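Local coordinates for protein TRAS1 ORF2p (PDB 1WDU) that probably cuts target DNA as the N-terminal endonuclease domain of the ORF2 protein of a telomere-specific silkworm retrotransposon, at residues 25-28 against 32-35; 185-190 against 221-226. The protein carries 1 engineered substitution. All blocks are in the same frame, centred on the assembly; numbering follows the deposited sequence.

Interaction 1: residues 25-28 against 32-35; sequences ANLQ and LATA
The first beta-alpha-beta unit of the domain turns from strand 20-26 into helix 31-44 at this contact, where L27, just past the strand end, meets A33 and T34 in the first turn of the helix. A33 CB points back at the strand end and touches L27 twice: it rests 3.5 Å from the carbonyl L27 O and 4.1 Å from L27 CB, so the small methyl takes up both backbone and side chain of the leucine. L27 CG is set beside its own backbone N and anti to its carbonyl carbon (chi1 -80°), which carries the isobutyl group over the helix start. There CG comes within 4.1 Å of the backbone atom T34 N. The branch CD2 reaches one residue further, 4.1 Å from T34 CG2, and the two side chains cross at about a right angle. The contact is mostly buried and made by van der Waals packing, with L27 also resting on I51 of the neighbouring strand 48-52.

N26 shapes the turn from within the strand end. With CG anti to the backbone N (chi1 177°), its OD1 accepts the backbone N-H of Q28, at 2.9 Å from N26 OD1 to Q28 N. The bond is distinctly bent (135° at the hydrogen) and closes an Asx turn that redirects the chain after the strand. N26 ND2 makes a weak hydrogen bond to D154 OD2, while the same side chain touches E53 and H234. An asparagine at the end of the first strand, gathered with D154 at the end of strand 149-154 and with the loop residues E53 and H234, is consistent with the active-site end of the DNase I-like endonuclease fold.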
loop_
_atom_site.group_PDB
_atom_site.type_symbol
_atom_site.label_atom_id
_atom_site.label_comp_id
_atom_site.label_asym_id
_atom_site.label_seq_id
_atom_site.Cartn_x
_atom_site.Cartn_y
_atom_site.Cartn_z
ATOM N N ALA A 25 2.724 -4.869 2.403
ATOM C CA ALA A 25 3.092 -5.370 3.721
ATOM C C ALA A 25 3.725 -4.359 4.661
ATOM O O ALA A 25 4.526 -3.514 4.254
ATOM C CB ALA A 25 4.031 -6.569 3.571
ATOM N N ASN A 26 3.345 -4.472 5.929
ATOM C CA ASN A 26 3.876 -3.636 6.987
ATOM C C ASN A 26 4.911 -4.519 7.672
ATOM O O ASN A 26 4.570 -5.450 8.391
ATOM C CB ASN A 26 2.784 -3.250 7.987
ATOM C CG ASN A 26 3.331 -2.438 9.154
ATOM O OD1 ASN A 26 4.529 -2.482 9.442
ATOM N ND2 ASN A 26 2.458 -1.702 9.834
ATOM N N LEU A 27 6.176 -4.214 7.425
ATOM C CA LEU A 27 7.309 -4.955 7.958
ATOM C C LEU A 27 7.638 -4.713 9.422
ATOM O O LEU A 27 8.380 -5.492 10.032
ATOM C CB LEU A 27 8.536 -4.638 7.111
ATOM C CG LEU A 27 8.676 -5.369 5.772
ATOM C CD1 LEU A 27 7.336 -5.894 5.292
ATOM C CD2 LEU A 27 9.313 -4.420 4.759
ATOM N N GLN A 28 7.101 -3.630 9.974
ATOM C CA GLN A 28 7.334 -3.263 11.370
ATOM C C GLN A 28 8.802 -3.061 11.756
ATOM O O GLN A 28 9.183 -3.291 12.899
ATOM C CB GLN A 28 6.692 -4.295 12.302
ATOM C CG GLN A 28 5.178 -4.158 12.384
ATOM C CD GLN A 28 4.565 -4.940 13.533
ATOM O OE1 GLN A 28 3.417 -4.699 13.915
ATOM N NE2 GLN A 28 5.320 -5.887 14.082
ATOM N N LEU A 32 14.354 -9.099 9.605
ATOM C CA LEU A 32 13.952 -10.405 9.103
ATOM C C LEU A 32 12.763 -10.322 8.147
ATOM O O LEU A 32 12.735 -10.992 7.103
ATOM C CB LEU A 32 13.600 -11.324 10.281
ATOM C CG LEU A 32 12.782 -10.705 11.429
ATOM C CD1 LEU A 32 12.153 -11.818 12.256
ATOM C CD2 LEU A 32 13.675 -9.812 12.310
ATOM N N ALA A 33 11.783 -9.500 8.514
ATOM C CA ALA A 33 10.584 -9.325 7.709
ATOM C C ALA A 33 10.925 -8.806 6.318
ATOM O O ALA A 33 10.334 -9.244 5.330
ATOM C CB ALA A 33 9.612 -8.364 8.410
ATOM N N THR A 34 11.880 -7.886 6.227
ATOM C CA THR A 34 12.241 -7.347 4.920
ATOM C C THR A 34 12.994 -8.387 4.094
ATOM O O THR A 34 13.021 -8.314 2.867
ATOM C CB THR A 34 13.085 -6.045 5.028
ATOM O OG1 THR A 34 14.464 -6.345 4.806
ATOM C CG2 THR A 34 12.900 -5.390 6.396
ATOM N N ALA A 35 13.598 -9.360 4.771
ATOM C CA ALA A 35 14.308 -10.435 4.089
ATOM C C ALA A 35 13.216 -11.329 3.498
ATOM O O ALA A 35 13.272 -11.725 2.333
ATOM C CB ALA A 35 15.157 -11.217 5.083
#

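Interaction 2: residues 185-190 against 221-226; sequences ILNEGD and DGWRVD
W223, on the edge strand 220-225, lays its indole against the backbone of L186, N187 and E188 in the loop after strand 184-185. Its CG is anti to the backbone N (chi1 -164°), which extends the ring from the strand toward the loop. N187 CA sits over the middle of the six-membered ring, 3.7 Å from its centroid and only 3° off the normal, a CH-pi contact made by the backbone rather than by a side-chain tip. Over the same face, but nearer the pyrrole end, the carbonyl L186 O lies 3.6 Å from W223 CG, and L186 CB packs 3.9 Å from W223 CD1. At the far end of the indole, E188 O comes obliquely to 3.4 Å from W223 CZ3. Three successive residues therefore follow the long axis of the ring.

N187 has its CG beside the backbone N and anti to the carbonyl carbon, and this brings the amide up to the CZ2-CH2 rim of the indole. N187 CG is 3.6 Å from W223 CZ2, and ND2 is 3.6 Å from W223 CH2. The side chains cross obliquely, amide and ring planes 34° apart, with the amide beyond the rim rather than stacked on the face. Both polar ends of this buried amide are satisfied by strand 204-212: OD1 accepts from T210 N and ND2 donates to D208 O, which fixes the rotation of the group. W223 NE1 adds a weak hydrogen bond to T210 OG1, and the indole also touches M237 of strand 237-241. A tryptophan of an outer strand of one sheet is thereby packed on a loop tied to the other, an inter-sheet contact characteristic of the four-layered alpha/beta sandwich of this endonuclease domain.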
loop_
_atom_site.group_PDB
_atom_site.type_symbol
_atom_site.label_atom_id
_atom_site.label_comp_id
_atom_site.label_asym_id
_atom_site.label_seq_id
_atom_site.Cartn_x
_atom_site.Cartn_y
_atom_site.Cartn_z
ATOM N N ILE A 185 -12.787 0.385 -2.354
ATOM C CA ILE A 185 -12.074 -0.604 -1.568
ATOM C C ILE A 185 -11.815 -1.881 -2.345
ATOM O O ILE A 185 -12.690 -2.387 -3.048
ATOM C CB ILE A 185 -12.860 -0.946 -0.293
ATOM C CG1 ILE A 185 -13.014 0.317 0.560
ATOM C CG2 ILE A 185 -12.132 -2.027 0.500
ATOM C CD1 ILE A 185 -13.993 0.173 1.700
ATOM N N LEU A 186 -10.598 -2.392 -2.210
ATOM C CA LEU A 186 -10.189 -3.615 -2.884
ATOM C C LEU A 186 -10.197 -4.797 -1.920
ATOM O O LEU A 186 -10.312 -5.944 -2.339
ATOM C CB LEU A 186 -8.788 -3.435 -3.489
ATOM C CG LEU A 186 -8.763 -2.617 -4.787
ATOM C CD1 LEU A 186 -7.349 -2.155 -5.128
ATOM C CD2 LEU A 186 -9.348 -3.478 -5.909
ATOM N N ASN A 187 -10.084 -4.516 -0.627
ATOM C CA ASN A 187 -10.078 -5.574 0.377
ATOM C C ASN A 187 -11.220 -6.566 0.210
ATOM O O ASN A 187 -12.252 -6.257 -0.388
ATOM C CB ASN A 187 -10.150 -4.977 1.779
ATOM C CG ASN A 187 -8.836 -4.386 2.222
ATOM O OD1 ASN A 187 -8.240 -3.564 1.520
ATOM N ND2 ASN A 187 -8.376 -4.795 3.398
ATOM N N GLU A 188 -11.017 -7.762 0.749
ATOM C CA GLU A 188 -12.009 -8.822 0.694
ATOM C C GLU A 188 -11.723 -9.864 1.767
ATOM O O GLU A 188 -10.592 -9.985 2.245
ATOM C CB GLU A 188 -12.017 -9.468 -0.697
ATOM C CG GLU A 188 -13.052 -8.850 -1.631
ATOM C CD GLU A 188 -12.839 -9.203 -3.087
ATOM O OE1 GLU A 188 -12.781 -10.410 -3.411
ATOM O OE2 GLU A 188 -12.734 -8.263 -3.906
ATOM N N GLY A 189 -12.754 -10.600 2.162
ATOM C CA GLY A 189 -12.573 -11.619 3.178
ATOM C C GLY A 189 -12.525 -11.051 4.582
ATOM O O GLY A 189 -12.883 -9.887 4.810
ATOM N N ASP A 190 -12.077 -11.873 5.527
ATOM C CA ASP A 190 -11.992 -11.465 6.922
ATOM C C ASP A 190 -10.698 -11.946 7.569
ATOM O O ASP A 190 -10.567 -11.938 8.792
ATOM C CB ASP A 190 -13.193 -12.012 7.708
ATOM C CG ASP A 190 -13.202 -13.537 7.788
ATOM O OD1 ASP A 190 -14.144 -14.096 8.395
ATOM O OD2 ASP A 190 -12.272 -14.179 7.248
ATOM N N ASP A 221 -7.150 -7.853 -9.844
ATOM C CA ASP A 221 -7.801 -9.072 -9.380
ATOM C C ASP A 221 -6.872 -9.906 -8.503
ATOM O O ASP A 221 -5.677 -9.621 -8.404
ATOM C CB ASP A 221 -8.305 -9.903 -10.573
ATOM C CG ASP A 221 -7.179 -10.514 -11.397
ATOM O OD1 ASP A 221 -6.537 -11.474 -10.921
ATOM O OD2 ASP A 221 -6.938 -10.039 -12.529
ATOM N N GLY A 222 -7.433 -10.918 -7.852
ATOM C CA GLY A 222 -6.639 -11.784 -7.007
ATOM C C GLY A 222 -6.265 -11.219 -5.654
ATOM O O GLY A 222 -5.359 -11.742 -5.000
ATOM N N TRP A 223 -6.954 -10.166 -5.214
ATOM C CA TRP A 223 -6.652 -9.564 -3.916
ATOM C C TRP A 223 -6.849 -10.594 -2.823
ATOM O O TRP A 223 -7.945 -11.114 -2.639
ATOM C CB TRP A 223 -7.562 -8.363 -3.624
ATOM C CG TRP A 223 -7.037 -7.500 -2.500
ATOM C CD1 TRP A 223 -6.317 -6.345 -2.626
ATOM C CD2 TRP A 223 -7.133 -7.759 -1.089
ATOM N NE1 TRP A 223 -5.959 -5.871 -1.386
ATOM C CE2 TRP A 223 -6.446 -6.717 -0.425
ATOM C CE3 TRP A 223 -7.732 -8.770 -0.322
ATOM C CZ2 TRP A 223 -6.339 -6.655 0.978
ATOM C CZ3 TRP A 223 -7.626 -8.711 1.073
ATOM C CH2 TRP A 223 -6.932 -7.656 1.707
ATOM N N ARG A 224 -5.787 -10.882 -2.091
ATOM C CA ARG A 224 -5.865 -11.852 -1.014
ATOM C C ARG A 224 -4.811 -11.535 0.026
ATOM O O ARG A 224 -3.888 -10.757 -0.226
ATOM C CB ARG A 224 -5.656 -13.281 -1.548
ATOM C CG ARG A 224 -4.434 -13.445 -2.436
ATOM C CD ARG A 224 -3.999 -14.903 -2.589
ATOM N NE ARG A 224 -2.815 -15.024 -3.445
ATOM C CZ ARG A 224 -2.010 -16.088 -3.488
ATOM N NH1 ARG A 224 -2.247 -17.148 -2.721
ATOM N NH2 ARG A 224 -0.956 -16.090 -4.297
ATOM N N VAL A 225 -4.960 -12.146 1.195
ATOM C CA VAL A 225 -4.032 -11.953 2.296
ATOM C C VAL A 225 -3.157 -13.185 2.482
ATOM O O VAL A 225 -3.658 -14.267 2.780
ATOM C CB VAL A 225 -4.781 -11.703 3.630
ATOM C CG1 VAL A 225 -3.783 -11.572 4.771
ATOM C CG2 VAL A 225 -5.635 -10.458 3.527
ATOM N N ASP A 226 -1.851 -13.025 2.294
ATOM C CA ASP A 226 -0.932 -14.136 2.499
ATOM C C ASP A 226 -0.941 -14.441 3.984
ATOM O O ASP A 226 -0.427 -13.656 4.785
ATOM C CB ASP A 226 0.484 -13.757 2.082
ATOM C CG ASP A 226 0.737 -13.988 0.618
ATOM O OD1 ASP A 226 -0.063 -13.500 -0.209
ATOM O OD2 ASP A 226 1.742 -14.657 0.297
#

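Overall arrangement
Interaction 1 comes first along the chain and is complete before interaction 2 begins. Their centres lie 19 Å apart and their nearest atoms about 8 Å apart, without touching. Both reach the same six-stranded mixed sheet: 25-28 covers the end of the inner strand 20-26 and the loop beyond it, 221-226 lies largely on 220-225, one of the two outermost strands, and strand 237-241 runs between them. Interaction 1 packs the start of helix 31-44 on the residue just past its preceding strand, whereas interaction 2 brings the sheet edge against a loop of the second sheet, so the two serve different parts of the sandwich.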